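Local coordinates for abhydrolase domain-containing protein (Exiguobacterium antarcticum, PDB 5H3H) that hydrolyses esters as an alpha/beta-hydrolase-fold esterase and probably also acts as a perhydrolase, handling peroxyacids such as peracetic acid, at residues His28-Asn33 against His187-Ser192; Ala123-Val126 against Gly132-Tyr135; Pro125-Arg130 against Asp220-Phe225; Asp140-Leu145 against Ala195-Asp200; Leu213-Lys218 against Glu256-Thr261. All coordinates share one frame; numbering follows the deposited sequence.

Contact 1: His28-Asn33 against His187-Ser192; sequences HGWPAN and HGTIQS. With F50 (ethaneperoxoic acid), chain D.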
# COMPACT_ATOMS: atom_id res chain seq x y z
N HIS B 28 -20.07 0.27 7.70
CA HIS B 28 -21.47 0.64 7.41
C HIS B 28 -21.65 1.60 6.23
O HIS B 28 -20.72 2.24 5.75
CB HIS B 28 -22.14 1.16 8.69
CG HIS B 28 -21.64 2.49 9.18
ND1 HIS B 28 -22.10 3.69 8.69
CD2 HIS B 28 -20.72 2.80 10.13
CE1 HIS B 28 -21.49 4.69 9.31
NE2 HIS B 28 -20.68 4.18 10.23
N GLY B 29 -22.89 1.72 5.77
CA GLY B 29 -23.17 2.71 4.73
C GLY B 29 -23.56 4.06 5.31
O GLY B 29 -23.74 4.18 6.52
N TRP B 30 -23.67 5.03 4.42
CA TRP B 30 -24.16 6.37 4.73
C TRP B 30 -25.71 6.30 4.87
O TRP B 30 -26.34 5.66 4.00
CB TRP B 30 -23.75 7.30 3.61
CG TRP B 30 -24.24 8.72 3.69
CD1 TRP B 30 -23.57 9.77 4.22
CD2 TRP B 30 -25.47 9.25 3.19
NE1 TRP B 30 -24.31 10.92 4.11
CE2 TRP B 30 -25.47 10.63 3.46
CE3 TRP B 30 -26.57 8.68 2.53
CZ2 TRP B 30 -26.55 11.47 3.09
CZ3 TRP B 30 -27.63 9.49 2.19
CH2 TRP B 30 -27.62 10.86 2.46
N PRO B 31 -26.33 6.96 5.87
CA PRO B 31 -25.66 7.66 6.96
C PRO B 31 -26.04 6.98 8.26
O PRO B 31 -26.59 7.58 9.19
CB PRO B 31 -26.23 9.06 6.84
CG PRO B 31 -27.66 8.79 6.34
CD PRO B 31 -27.72 7.44 5.73
N ALA B 32 -25.75 5.67 8.32
CA ALA B 32 -26.23 4.87 9.42
C ALA B 32 -25.09 4.71 10.48
O ALA B 32 -24.36 5.69 10.77
CB ALA B 32 -26.72 3.55 8.89
N ASN B 33 -24.99 3.51 11.06
CA ASN B 33 -23.84 3.13 11.92
C ASN B 33 -23.70 1.60 11.94
O ASN B 33 -24.51 0.93 11.32
CB ASN B 33 -23.92 3.74 13.34
CG ASN B 33 -25.16 3.32 14.09
OD1 ASN B 33 -25.34 2.16 14.39
ND2 ASN B 33 -25.98 4.29 14.47
N HIS B 187 -23.47 17.17 10.43
CA HIS B 187 -22.35 17.75 9.66
C HIS B 187 -21.49 16.64 9.04
O HIS B 187 -21.01 16.79 7.93
CB HIS B 187 -21.54 18.69 10.46
CG HIS B 187 -21.10 18.15 11.77
ND1 HIS B 187 -19.78 17.85 12.02
CD2 HIS B 187 -21.79 17.74 12.85
CE1 HIS B 187 -19.66 17.40 13.25
NE2 HIS B 187 -20.86 17.33 13.78
N GLY B 188 -21.34 15.52 9.73
CA GLY B 188 -20.75 14.33 9.09
C GLY B 188 -21.54 13.82 7.91
O GLY B 188 -20.99 13.51 6.86
N THR B 189 -22.87 13.73 8.09
CA THR B 189 -23.75 13.32 7.04
C THR B 189 -23.50 14.20 5.81
O THR B 189 -23.34 13.68 4.73
CB THR B 189 -25.22 13.36 7.48
OG1 THR B 189 -25.41 12.42 8.53
CG2 THR B 189 -26.17 13.09 6.34
N ILE B 190 -23.42 15.52 6.00
CA ILE B 190 -23.14 16.40 4.84
C ILE B 190 -21.77 16.17 4.20
O ILE B 190 -21.67 15.97 3.00
CB ILE B 190 -23.34 17.86 5.24
CG1 ILE B 190 -24.86 18.10 5.41
CG2 ILE B 190 -22.65 18.81 4.29
CD1 ILE B 190 -25.16 19.33 6.21
N GLN B 191 -20.71 16.24 4.99
CA GLN B 191 -19.34 16.04 4.50
C GLN B 191 -19.13 14.68 3.81
O GLN B 191 -18.47 14.62 2.75
CB GLN B 191 -18.31 16.26 5.63
CG GLN B 191 -18.29 17.65 6.32
CD GLN B 191 -18.04 18.82 5.40
OE1 GLN B 191 -18.90 19.25 4.62
NE2 GLN B 191 -16.86 19.37 5.50
N SER B 192 -19.76 13.60 4.29
CA SER B 192 -19.66 12.30 3.62
C SER B 192 -20.41 12.25 2.32
O SER B 192 -19.98 11.55 1.42
CB SER B 192 -20.18 11.14 4.47
OG SER B 192 -19.51 11.00 5.70
C F50 D . -24.59 4.71 0.89
OX1 F50 D . -26.04 3.39 2.54
O F50 D . -23.58 4.67 1.56
OXT F50 D . -25.64 3.73 1.20
CH3 F50 D . -24.74 5.71 -0.23
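The indole of Trp30 spends its one N-H on a carbonyl inside a helix: NE1 donates to Thr189 O at 3.0 Å, nearly straight (168°), with the oxygen lying in the plane of the ring and the donor tilted only a little from the carbonyl plane. That oxygen belongs to helix 186-198, part of the cap over the active site, so the bond ties the cap to the loop that follows strand 23-27. With CG anti to the backbone N (chi1 176°), the indole reaches away from the loop to the helix, where Thr189 crosses it at about a right angle and sets its methyl CG2 3.6 Å from Trp30 NE1. Ser192 CB meets CD1 of the same ring at 3.7 Å. Both small helix residues let the large ring come close, and their hydroxyls are engaged elsewhere, Thr189 OG1 with Ser185 O and Ser192 OG with Tyr59 OH. A cis peptide bond precedes Pro31; its CB packs over one face of the Trp30 indole and also touches Thr189 OG1 at 3.8 Å. Gly29 suits the tight place beside the ligand, since a CB there would run into OX1 of the peroxyacid. The backbone of Trp30 also holds this acid: its N donates to F50 O at 2.9 Å, and Met97 N and His248 NE2 bind it too. Backbone N-H groups of Trp30 and Met97 both bonding the ligand are consistent with an oxyanion hole, as in related hydrolases, and the indole bond to the cap would steady the residue that supplies one of them.

Contact 2: Ala123-Val126 against Gly132-Tyr135; sequences AAPV and GYPY
A hydrogen bond joins the two pieces of loop: the phenol of Tyr133 donates through OH to Val126 O at 2.8 Å, lying in the carbonyl plane on a lone pair. Tyrosine suits the place because its ring can sit among aliphatic groups while its hydroxyl satisfies a buried backbone oxygen. The ring reaches there with CG anti to the backbone N of Tyr133 (chi1 -172°), which carries it inward from the loop. Both segments belong to the long connection between strand 114-120 of the central sheet and helix 139-149 of the cap, so the bond closes this excursion on itself. Apolar contacts do the rest. Val126 CG2 makes a CH-pi contact over one face of the Tyr133 ring, 3.8 Å from its centroid, and Val126 CB lies 3.4 Å from Tyr133 CE2, the two side chains sliding past each other in opposite directions. Across the opposite face lies CD2 of Tyr135, so the ring is sandwiched. Pro125, which follows a cis peptide bond, brings its CG to 3.9 Å from Tyr133 CE1. Arg202 touches Pro125, Val126 and Tyr133, and Pro125 also leans on Val230 and Met231 of helix 225-234.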
# COMPACT_ATOMS: atom_id res chain seq x y z
N ALA B 123 -20.67 1.62 -3.06
CA ALA B 123 -20.58 2.89 -3.78
C ALA B 123 -19.23 2.98 -4.49
O ALA B 123 -18.37 3.79 -4.17
CB ALA B 123 -20.79 4.05 -2.84
N ALA B 124 -19.06 2.15 -5.48
CA ALA B 124 -17.76 2.05 -6.16
C ALA B 124 -17.92 1.44 -7.53
O ALA B 124 -18.84 0.67 -7.72
CB ALA B 124 -16.76 1.24 -5.35
N PRO B 125 -17.03 1.79 -8.47
CA PRO B 125 -15.87 2.73 -8.24
C PRO B 125 -16.17 4.22 -8.09
O PRO B 125 -15.27 4.99 -7.66
CB PRO B 125 -15.00 2.55 -9.51
CG PRO B 125 -15.83 1.75 -10.46
CD PRO B 125 -16.74 0.89 -9.60
N VAL B 126 -17.38 4.63 -8.45
CA VAL B 126 -17.82 5.99 -8.30
C VAL B 126 -19.29 5.89 -8.00
O VAL B 126 -19.99 5.05 -8.53
CB VAL B 126 -17.67 6.85 -9.57
CG1 VAL B 126 -17.47 8.31 -9.20
CG2 VAL B 126 -16.56 6.37 -10.48
N GLY B 132 -17.22 8.52 -19.01
CA GLY B 132 -17.64 7.22 -19.57
C GLY B 132 -18.07 6.26 -18.47
O GLY B 132 -17.66 5.08 -18.43
N TYR B 133 -18.88 6.77 -17.54
CA TYR B 133 -19.38 6.00 -16.39
C TYR B 133 -20.80 6.49 -16.19
O TYR B 133 -21.08 7.26 -15.28
CB TYR B 133 -18.46 6.23 -15.18
CG TYR B 133 -18.72 5.37 -13.97
CD1 TYR B 133 -18.26 4.05 -13.90
CD2 TYR B 133 -19.42 5.88 -12.88
CE1 TYR B 133 -18.52 3.27 -12.77
CE2 TYR B 133 -19.65 5.14 -11.75
CZ TYR B 133 -19.19 3.85 -11.66
OH TYR B 133 -19.47 3.16 -10.49
N PRO B 134 -21.70 6.09 -17.10
CA PRO B 134 -23.04 6.68 -17.11
C PRO B 134 -24.01 5.90 -16.19
O PRO B 134 -25.10 5.46 -16.61
CB PRO B 134 -23.42 6.57 -18.59
CG PRO B 134 -22.83 5.23 -18.97
CD PRO B 134 -21.50 5.19 -18.25
N TYR B 135 -23.62 5.75 -14.93
CA TYR B 135 -24.39 5.00 -13.95
C TYR B 135 -24.41 5.76 -12.63
O TYR B 135 -23.36 6.27 -12.23
CB TYR B 135 -23.75 3.65 -13.65
CG TYR B 135 -23.11 2.91 -14.79
CD1 TYR B 135 -23.89 2.20 -15.72
CD2 TYR B 135 -21.71 2.84 -14.89
CE1 TYR B 135 -23.29 1.46 -16.74
CE2 TYR B 135 -21.10 2.11 -15.91
CZ TYR B 135 -21.89 1.42 -16.82
OH TYR B 135 -21.26 0.70 -17.84

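Contact 3: Pro125-Arg130 against Asp220-Phe225; sequences PVFTQR and DQVCPF
Phe127 meets the loop after strand 211-217 with the rim of its ring, and Asp220 opens the segment it touches. Asp220 OD1 accepts two backbone N-H groups, from Val222 N at 2.8 Å, an Asx turn, and from Cys223 N at 2.9 Å, an Asx motif; the two bonds hold the carboxylate. Its OD2 accepts from His248 ND1, as expected of the acid in the Ser-His-Asp triad proposed by the arrangement of Ser96, His248 and Asp220. Next comes Val222, whose O lies 3.3 Å from Phe127 CE1, while its methyl CG1 stands 4.1 Å from the same carbon. That carbonyl oxygen is buried here and has no hydrogen-bond partner in the model. Cys223 follows: SG lies in the ring plane at the edge of Phe127, 3.6 Å from CE1, a sulfur-aromatic contact in which the small, polarisable thiol fits beside the ring. Phe127 gets there with CG anti to its N (chi1 -178°), and its ring also touches the bound peroxyacid, Val142 and Phe227. A serine in place of Phe127 would probably leave the Cys223 sulfur without its aromatic neighbour and open a gap in the wall of the ligand pocket. The ring edge offered to the Cys223 sulfur is probably mildly favourable, while the Val222 oxygen stands obliquely to the ring, and the contact links the pocket wall to the turn that carries the presumed triad acid.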
# COMPACT_ATOMS: atom_id res chain seq x y z
N PRO B 125 -17.03 1.79 -8.47
CA PRO B 125 -15.87 2.73 -8.24
C PRO B 125 -16.17 4.22 -8.09
O PRO B 125 -15.27 4.99 -7.66
CB PRO B 125 -15.00 2.55 -9.51
CG PRO B 125 -15.83 1.75 -10.46
CD PRO B 125 -16.74 0.89 -9.60
N VAL B 126 -17.38 4.63 -8.45
CA VAL B 126 -17.82 5.99 -8.30
C VAL B 126 -19.29 5.89 -8.00
O VAL B 126 -19.99 5.05 -8.53
CB VAL B 126 -17.67 6.85 -9.57
CG1 VAL B 126 -17.47 8.31 -9.20
CG2 VAL B 126 -16.56 6.37 -10.48
N PHE B 127 -19.74 6.76 -7.12
CA PHE B 127 -21.17 6.76 -6.74
C PHE B 127 -22.01 7.63 -7.71
O PHE B 127 -23.23 7.48 -7.77
CB PHE B 127 -21.31 7.29 -5.29
CG PHE B 127 -22.72 7.32 -4.76
CD1 PHE B 127 -23.41 6.15 -4.54
CD2 PHE B 127 -23.33 8.53 -4.43
CE1 PHE B 127 -24.69 6.16 -4.03
CE2 PHE B 127 -24.59 8.56 -3.92
CZ PHE B 127 -25.28 7.37 -3.70
N THR B 128 -21.36 8.58 -8.35
CA THR B 128 -22.01 9.53 -9.25
C THR B 128 -21.49 9.38 -10.70
O THR B 128 -20.42 8.81 -10.94
CB THR B 128 -21.89 10.99 -8.71
OG1 THR B 128 -20.50 11.35 -8.51
CG2 THR B 128 -22.68 11.08 -7.40
N GLN B 129 -22.29 9.84 -11.67
CA GLN B 129 -21.94 9.65 -13.09
C GLN B 129 -20.72 10.48 -13.48
O GLN B 129 -20.42 11.49 -12.86
CB GLN B 129 -23.12 10.01 -13.99
CG GLN B 129 -24.40 9.30 -13.62
CD GLN B 129 -25.32 9.03 -14.82
OE1 GLN B 129 -25.10 9.54 -15.93
NE2 GLN B 129 -26.35 8.21 -14.59
N ARG B 130 -19.96 9.98 -14.45
CA ARG B 130 -18.76 10.64 -14.96
C ARG B 130 -18.64 10.33 -16.45
O ARG B 130 -19.32 9.42 -16.94
CB ARG B 130 -17.48 10.14 -14.31
CG ARG B 130 -17.29 10.45 -12.85
CD ARG B 130 -16.79 11.86 -12.51
NE ARG B 130 -16.51 11.90 -11.07
CZ ARG B 130 -17.44 11.88 -10.12
NH1 ARG B 130 -18.74 11.86 -10.42
NH2 ARG B 130 -17.08 11.89 -8.84
N ASP B 220 -31.36 -2.27 -6.63
CA ASP B 220 -30.83 -1.19 -5.86
C ASP B 220 -31.02 0.12 -6.63
O ASP B 220 -30.55 0.26 -7.75
CB ASP B 220 -29.36 -1.55 -5.61
CG ASP B 220 -28.70 -0.68 -4.66
OD1 ASP B 220 -29.17 0.47 -4.40
OD2 ASP B 220 -27.58 -1.15 -4.16
N GLN B 221 -31.73 1.07 -6.02
CA GLN B 221 -31.97 2.37 -6.61
C GLN B 221 -30.93 3.37 -6.13
O GLN B 221 -30.83 4.47 -6.63
CB GLN B 221 -33.39 2.85 -6.24
CG GLN B 221 -34.46 1.81 -6.56
CD GLN B 221 -35.89 2.31 -6.44
OE1 GLN B 221 -36.16 3.38 -5.93
NE2 GLN B 221 -36.83 1.52 -6.91
N VAL B 222 -30.16 2.99 -5.11
CA VAL B 222 -29.19 3.88 -4.50
C VAL B 222 -27.81 3.79 -5.21
O VAL B 222 -27.25 4.81 -5.64
CB VAL B 222 -29.06 3.53 -3.01
CG1 VAL B 222 -27.97 4.36 -2.37
CG2 VAL B 222 -30.40 3.79 -2.29
N CYS B 223 -27.27 2.55 -5.23
CA CYS B 223 -26.14 2.13 -6.00
C CYS B 223 -26.63 1.14 -7.05
O CYS B 223 -26.89 -0.03 -6.79
CB CYS B 223 -25.10 1.44 -5.11
SG CYS B 223 -24.35 2.55 -3.93
N PRO B 224 -26.73 1.59 -8.29
CA PRO B 224 -27.30 0.72 -9.28
C PRO B 224 -26.45 -0.54 -9.54
O PRO B 224 -25.17 -0.56 -9.47
CB PRO B 224 -27.40 1.60 -10.54
CG PRO B 224 -26.87 2.92 -10.21
CD PRO B 224 -26.43 2.95 -8.77
N PHE B 225 -27.16 -1.60 -9.85
CA PHE B 225 -26.51 -2.87 -10.11
C PHE B 225 -25.34 -2.80 -11.09
O PHE B 225 -24.37 -3.59 -10.94
CB PHE B 225 -27.52 -3.88 -10.57
CG PHE B 225 -26.93 -5.24 -10.72
CD1 PHE B 225 -26.70 -6.03 -9.61
CD2 PHE B 225 -26.57 -5.73 -11.99
CE1 PHE B 225 -26.13 -7.30 -9.75
CE2 PHE B 225 -26.02 -7.01 -12.13
CZ PHE B 225 -25.77 -7.78 -11.01

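Contact 4: Asp140-Leu145 against Ala195-Asp200; sequences DEVDAL and ALRDED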
# COMPACT_ATOMS: atom_id res chain seq x y z
N ASP B 140 -25.51 16.52 -9.39
CA ASP B 140 -26.54 17.46 -8.97
C ASP B 140 -27.62 16.73 -8.10
O ASP B 140 -28.13 17.35 -7.13
CB ASP B 140 -27.10 18.27 -10.17
CG ASP B 140 -25.98 19.07 -10.94
OD1 ASP B 140 -24.88 19.35 -10.39
OD2 ASP B 140 -26.20 19.42 -12.12
N GLU B 141 -27.90 15.45 -8.36
CA GLU B 141 -28.76 14.69 -7.43
C GLU B 141 -28.20 14.58 -5.99
O GLU B 141 -28.96 14.56 -5.06
CB GLU B 141 -29.17 13.32 -7.96
CG GLU B 141 -30.24 13.43 -9.06
CD GLU B 141 -30.35 12.22 -9.99
OE1 GLU B 141 -31.41 12.08 -10.64
OE2 GLU B 141 -29.40 11.45 -10.13
N VAL B 142 -26.90 14.52 -5.82
CA VAL B 142 -26.35 14.40 -4.46
C VAL B 142 -26.32 15.76 -3.76
O VAL B 142 -26.57 15.87 -2.54
CB VAL B 142 -24.96 13.70 -4.41
CG1 VAL B 142 -25.03 12.25 -4.90
CG2 VAL B 142 -23.96 14.42 -5.27
N ASP B 143 -26.02 16.81 -4.52
CA ASP B 143 -26.23 18.18 -4.04
C ASP B 143 -27.66 18.42 -3.55
O ASP B 143 -27.84 19.04 -2.51
CB ASP B 143 -25.86 19.23 -5.10
CG ASP B 143 -24.35 19.35 -5.31
OD1 ASP B 143 -23.56 19.23 -4.33
OD2 ASP B 143 -23.94 19.60 -6.47
N ALA B 144 -28.65 17.86 -4.24
CA ALA B 144 -30.04 17.89 -3.81
C ALA B 144 -30.25 17.25 -2.43
O ALA B 144 -30.95 17.82 -1.59
CB ALA B 144 -30.96 17.21 -4.82
N LEU B 145 -29.64 16.08 -2.19
CA LEU B 145 -29.67 15.48 -0.86
C LEU B 145 -28.99 16.32 0.22
O LEU B 145 -29.50 16.42 1.37
CB LEU B 145 -29.02 14.10 -0.87
CG LEU B 145 -29.80 12.95 -1.47
CD1 LEU B 145 -28.95 11.70 -1.40
CD2 LEU B 145 -31.12 12.71 -0.80
N ALA B 195 -18.02 13.64 -0.22
CA ALA B 195 -17.11 12.57 -0.61
C ALA B 195 -17.82 11.58 -1.54
O ALA B 195 -17.26 11.17 -2.58
CB ALA B 195 -16.57 11.89 0.63
N LEU B 196 -19.05 11.21 -1.20
CA LEU B 196 -19.84 10.38 -2.13
C LEU B 196 -19.94 11.04 -3.49
O LEU B 196 -19.79 10.38 -4.53
CB LEU B 196 -21.24 9.99 -1.63
CG LEU B 196 -21.27 8.84 -0.62
CD1 LEU B 196 -22.52 8.95 0.24
CD2 LEU B 196 -21.17 7.47 -1.28
N ARG B 197 -20.13 12.36 -3.50
CA ARG B 197 -20.32 12.97 -4.77
C ARG B 197 -19.05 12.91 -5.60
O ARG B 197 -19.11 12.66 -6.80
CB ARG B 197 -20.88 14.40 -4.62
CG ARG B 197 -19.98 15.58 -4.43
CD ARG B 197 -20.38 16.73 -5.38
NE ARG B 197 -20.95 17.84 -4.66
CZ ARG B 197 -20.28 18.74 -3.94
NH1 ARG B 197 -18.95 18.69 -3.79
NH2 ARG B 197 -20.96 19.69 -3.34
N ASP B 198 -17.90 13.08 -4.95
CA ASP B 198 -16.67 13.47 -5.64
C ASP B 198 -15.64 12.35 -5.80
O ASP B 198 -14.82 12.44 -6.70
CB ASP B 198 -15.97 14.60 -4.92
CG ASP B 198 -16.68 15.94 -5.04
OD1 ASP B 198 -17.59 16.15 -5.89
OD2 ASP B 198 -16.34 16.81 -4.24
N GLU B 199 -15.66 11.33 -4.96
CA GLU B 199 -14.61 10.32 -4.93
C GLU B 199 -14.72 9.39 -6.13
O GLU B 199 -15.80 9.09 -6.59
CB GLU B 199 -14.65 9.51 -3.63
CG GLU B 199 -14.31 10.27 -2.37
CD GLU B 199 -12.84 10.25 -1.99
OE1 GLU B 199 -12.02 9.60 -2.67
OE2 GLU B 199 -12.49 10.87 -0.99
N ASP B 200 -13.58 8.94 -6.65
CA ASP B 200 -13.54 8.19 -7.90
C ASP B 200 -12.40 7.16 -7.78
O ASP B 200 -11.24 7.54 -7.77
CB ASP B 200 -13.32 9.16 -9.11
CG ASP B 200 -12.84 8.44 -10.44
OD1 ASP B 200 -12.78 7.17 -10.53
OD2 ASP B 200 -12.53 9.17 -11.40
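The guanidinium of Arg197 turns its side edge, NE and NH2, to a single oxygen of Asp143. NH2 donates to OD1 at 2.8 Å, using the syn lone pair, and NE reaches the same atom at 3.0 Å from the syn side but 33° out of the carboxylate plane. Both bonds lie in the guanidinium plane, yet that plane and the carboxylate stand 65° apart, so this is a salt bridge with two donors on one acceptor, not a flat pair of parallel bonds. The arginine earns the geometry by bending at chi2 and chi3, after setting CG between its own backbone N and carbonyl carbon (chi1 87°). The remaining nitrogen, NH1, bonds Asp198 OD2 at 3.2 Å, so one cation serves two acids in a small network. These two helices, 139-149 and 186-198, belong to the cap of the alpha/beta hydrolase fold, and the bridge joins the middle of the former to the last turn of the latter. Val142, a small branched residue suited to a helix interface, points at Arg197 and lies beside the start of its side chain, though the modelled approach of CG2 to Arg197 CB is too close to be trusted; it also touches Phe127 and Thr128. A leucine in place of Arg197 would probably leave the Asp143 and Asp198 carboxylates without their shared cation and free the Asp143 side chain to turn. The backbone oxygen of Arg197 is used as well, accepting from Thr128 OG1 and Arg130 NH2 of the neighbouring loop. One residue before it, Leu196 touches the bound peroxyacid.

Contact 5: Leu213-Lys218 against Glu256-Thr261; sequences LIMHGK and EKFTET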
# COMPACT_ATOMS: atom_id res chain seq x y z
N LEU B 213 -15.43 -10.89 -2.85
CA LEU B 213 -16.82 -11.20 -3.13
C LEU B 213 -17.65 -9.92 -3.23
O LEU B 213 -17.63 -9.12 -2.28
CB LEU B 213 -17.40 -12.02 -2.01
CG LEU B 213 -18.90 -12.31 -2.12
CD1 LEU B 213 -19.11 -13.15 -3.39
CD2 LEU B 213 -19.43 -13.01 -0.88
N ILE B 214 -18.41 -9.79 -4.34
CA ILE B 214 -19.31 -8.68 -4.58
C ILE B 214 -20.72 -9.22 -4.35
O ILE B 214 -21.11 -10.19 -4.99
CB ILE B 214 -19.22 -8.12 -6.04
CG1 ILE B 214 -17.77 -7.88 -6.51
CG2 ILE B 214 -20.09 -6.86 -6.22
CD1 ILE B 214 -16.99 -7.01 -5.58
N MET B 215 -21.46 -8.57 -3.47
CA MET B 215 -22.84 -8.90 -3.15
C MET B 215 -23.62 -7.65 -3.58
O MET B 215 -23.25 -6.52 -3.15
CB MET B 215 -22.99 -9.16 -1.62
CG MET B 215 -22.69 -10.58 -1.18
SD MET B 215 -23.13 -11.08 0.52
CE MET B 215 -21.70 -10.40 1.17
N HIS B 216 -24.66 -7.78 -4.43
CA HIS B 216 -25.39 -6.58 -4.84
C HIS B 216 -26.83 -6.92 -5.26
O HIS B 216 -27.07 -7.96 -5.90
CB HIS B 216 -24.66 -5.93 -5.98
CG HIS B 216 -24.75 -4.45 -6.01
ND1 HIS B 216 -23.65 -3.66 -5.80
CD2 HIS B 216 -25.77 -3.62 -6.31
CE1 HIS B 216 -24.00 -2.39 -5.95
NE2 HIS B 216 -25.29 -2.34 -6.25
N GLY B 217 -27.76 -6.05 -4.85
CA GLY B 217 -29.19 -6.14 -5.19
C GLY B 217 -29.47 -5.77 -6.64
O GLY B 217 -29.04 -4.70 -7.13
N LYS B 218 -30.22 -6.63 -7.33
CA LYS B 218 -30.61 -6.35 -8.69
C LYS B 218 -31.44 -5.07 -8.74
O LYS B 218 -31.28 -4.29 -9.69
CB LYS B 218 -31.37 -7.54 -9.31
CG LYS B 218 -31.34 -7.56 -10.83
CD LYS B 218 -29.91 -7.70 -11.36
CE LYS B 218 -29.86 -8.09 -12.84
NZ LYS B 218 -30.75 -7.24 -13.69
N GLU B 256 -31.66 -13.71 5.33
CA GLU B 256 -31.09 -15.05 5.46
C GLU B 256 -30.03 -15.37 4.42
O GLU B 256 -28.91 -15.86 4.77
CB GLU B 256 -32.21 -16.08 5.43
CG GLU B 256 -31.86 -17.38 6.14
CD GLU B 256 -32.16 -17.32 7.63
OE1 GLU B 256 -32.12 -16.22 8.22
OE2 GLU B 256 -32.43 -18.39 8.22
N LYS B 257 -30.32 -15.05 3.15
CA LYS B 257 -29.34 -15.30 2.09
C LYS B 257 -28.08 -14.41 2.26
O LYS B 257 -26.91 -14.86 2.14
CB LYS B 257 -29.98 -15.08 0.73
CG LYS B 257 -29.09 -15.54 -0.41
CD LYS B 257 -29.66 -15.10 -1.75
CE LYS B 257 -28.62 -15.17 -2.83
NZ LYS B 257 -29.17 -14.73 -4.15
N PHE B 258 -28.30 -13.15 2.58
CA PHE B 258 -27.18 -12.24 2.79
C PHE B 258 -26.30 -12.78 3.92
O PHE B 258 -25.09 -12.93 3.72
CB PHE B 258 -27.67 -10.82 3.08
CG PHE B 258 -26.56 -9.82 3.20
CD1 PHE B 258 -26.03 -9.22 2.08
CD2 PHE B 258 -26.03 -9.49 4.41
CE1 PHE B 258 -24.98 -8.32 2.17
CE2 PHE B 258 -25.01 -8.58 4.50
CZ PHE B 258 -24.48 -7.99 3.38
N THR B 259 -26.90 -13.07 5.09
CA THR B 259 -26.15 -13.59 6.23
C THR B 259 -25.44 -14.90 5.95
O THR B 259 -24.29 -15.07 6.24
CB THR B 259 -27.02 -13.70 7.55
OG1 THR B 259 -28.24 -14.41 7.32
CG2 THR B 259 -27.44 -12.42 7.99
N GLU B 260 -26.11 -15.85 5.35
CA GLU B 260 -25.48 -17.13 5.20
C GLU B 260 -24.43 -17.17 4.06
O GLU B 260 -23.46 -17.85 4.18
CB GLU B 260 -26.55 -18.23 5.15
CG GLU B 260 -27.40 -18.33 6.43
CD GLU B 260 -26.62 -18.71 7.71
OE1 GLU B 260 -26.96 -18.18 8.79
OE2 GLU B 260 -25.70 -19.56 7.67
N THR B 261 -24.56 -16.34 3.02
CA THR B 261 -23.48 -16.07 2.06
C THR B 261 -22.23 -15.43 2.72
O THR B 261 -21.08 -15.74 2.40
CB THR B 261 -23.98 -15.12 0.94
OG1 THR B 261 -25.17 -15.66 0.33
CG2 THR B 261 -22.96 -14.89 -0.14
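Leu213, the first of the strand residues to meet the helix, sets its CD2 4.1 Å from the methyl CG2 of Thr261, the two side chains crossing at about a right angle. A branched leucine fills the space between the sheet and the helix laid on it. Met215, two residues on and facing the same way as a strand's alternation requires, carries most of the contact. Its flexible thioether chain is extended at chi2 and bends at chi3 (-82°), bringing SD to 3.7 Å from Phe258 CE1 and 3.9 Å from Thr261 CG2. Against the Phe258 ring the sulfur stands obliquely, 4.3 Å from the centroid and 36° off the normal, a Met-aromatic contact. His216, on the other side of the strand, turns away, and its NE2 bonds Cys223 O. Strand 213-217 and helix 256-261 run antiparallel, at 175°, with axes 10.8 Å apart at closest; helix 255-267 thus lies on one face of the central sheet, the helix-on-sheet layering of the alpha/beta hydrolase fold, with helix 225-234 on the other face, against Ile214 and His216. On the helix, Thr261 OG1 returns to Lys257 O at 2.6 Å, above the carbonyl plane, leaving its methyl for the sheet. Having given its polar end to its own helix, the threonine presents only carbon to Leu213 and Met215, and the interface depends on dispersion and on the polarisable sulfur.

In the fold
Contacts 2 and 3 start from the same loop after strand 114-120, share Pro125 and Val126, and have centres about 6 Å apart. Contact 4, whose centre lies about 11 Å from that of contact 3, is bonded to it through the backbone of helix 186-198. Contacts 1 and 4 both use helix 186-198 and meet where Trp30 packs on Leu196 and Leu145. Along the chain, contacts 1 and 3 cross, as do contacts 3 and 5. Contact 5 lies some 23 Å from contact 1, centre to centre, within the sheet and helix core. Contacts 1, 3 and 4 each supply residues to the peroxyacid pocket between core and cap.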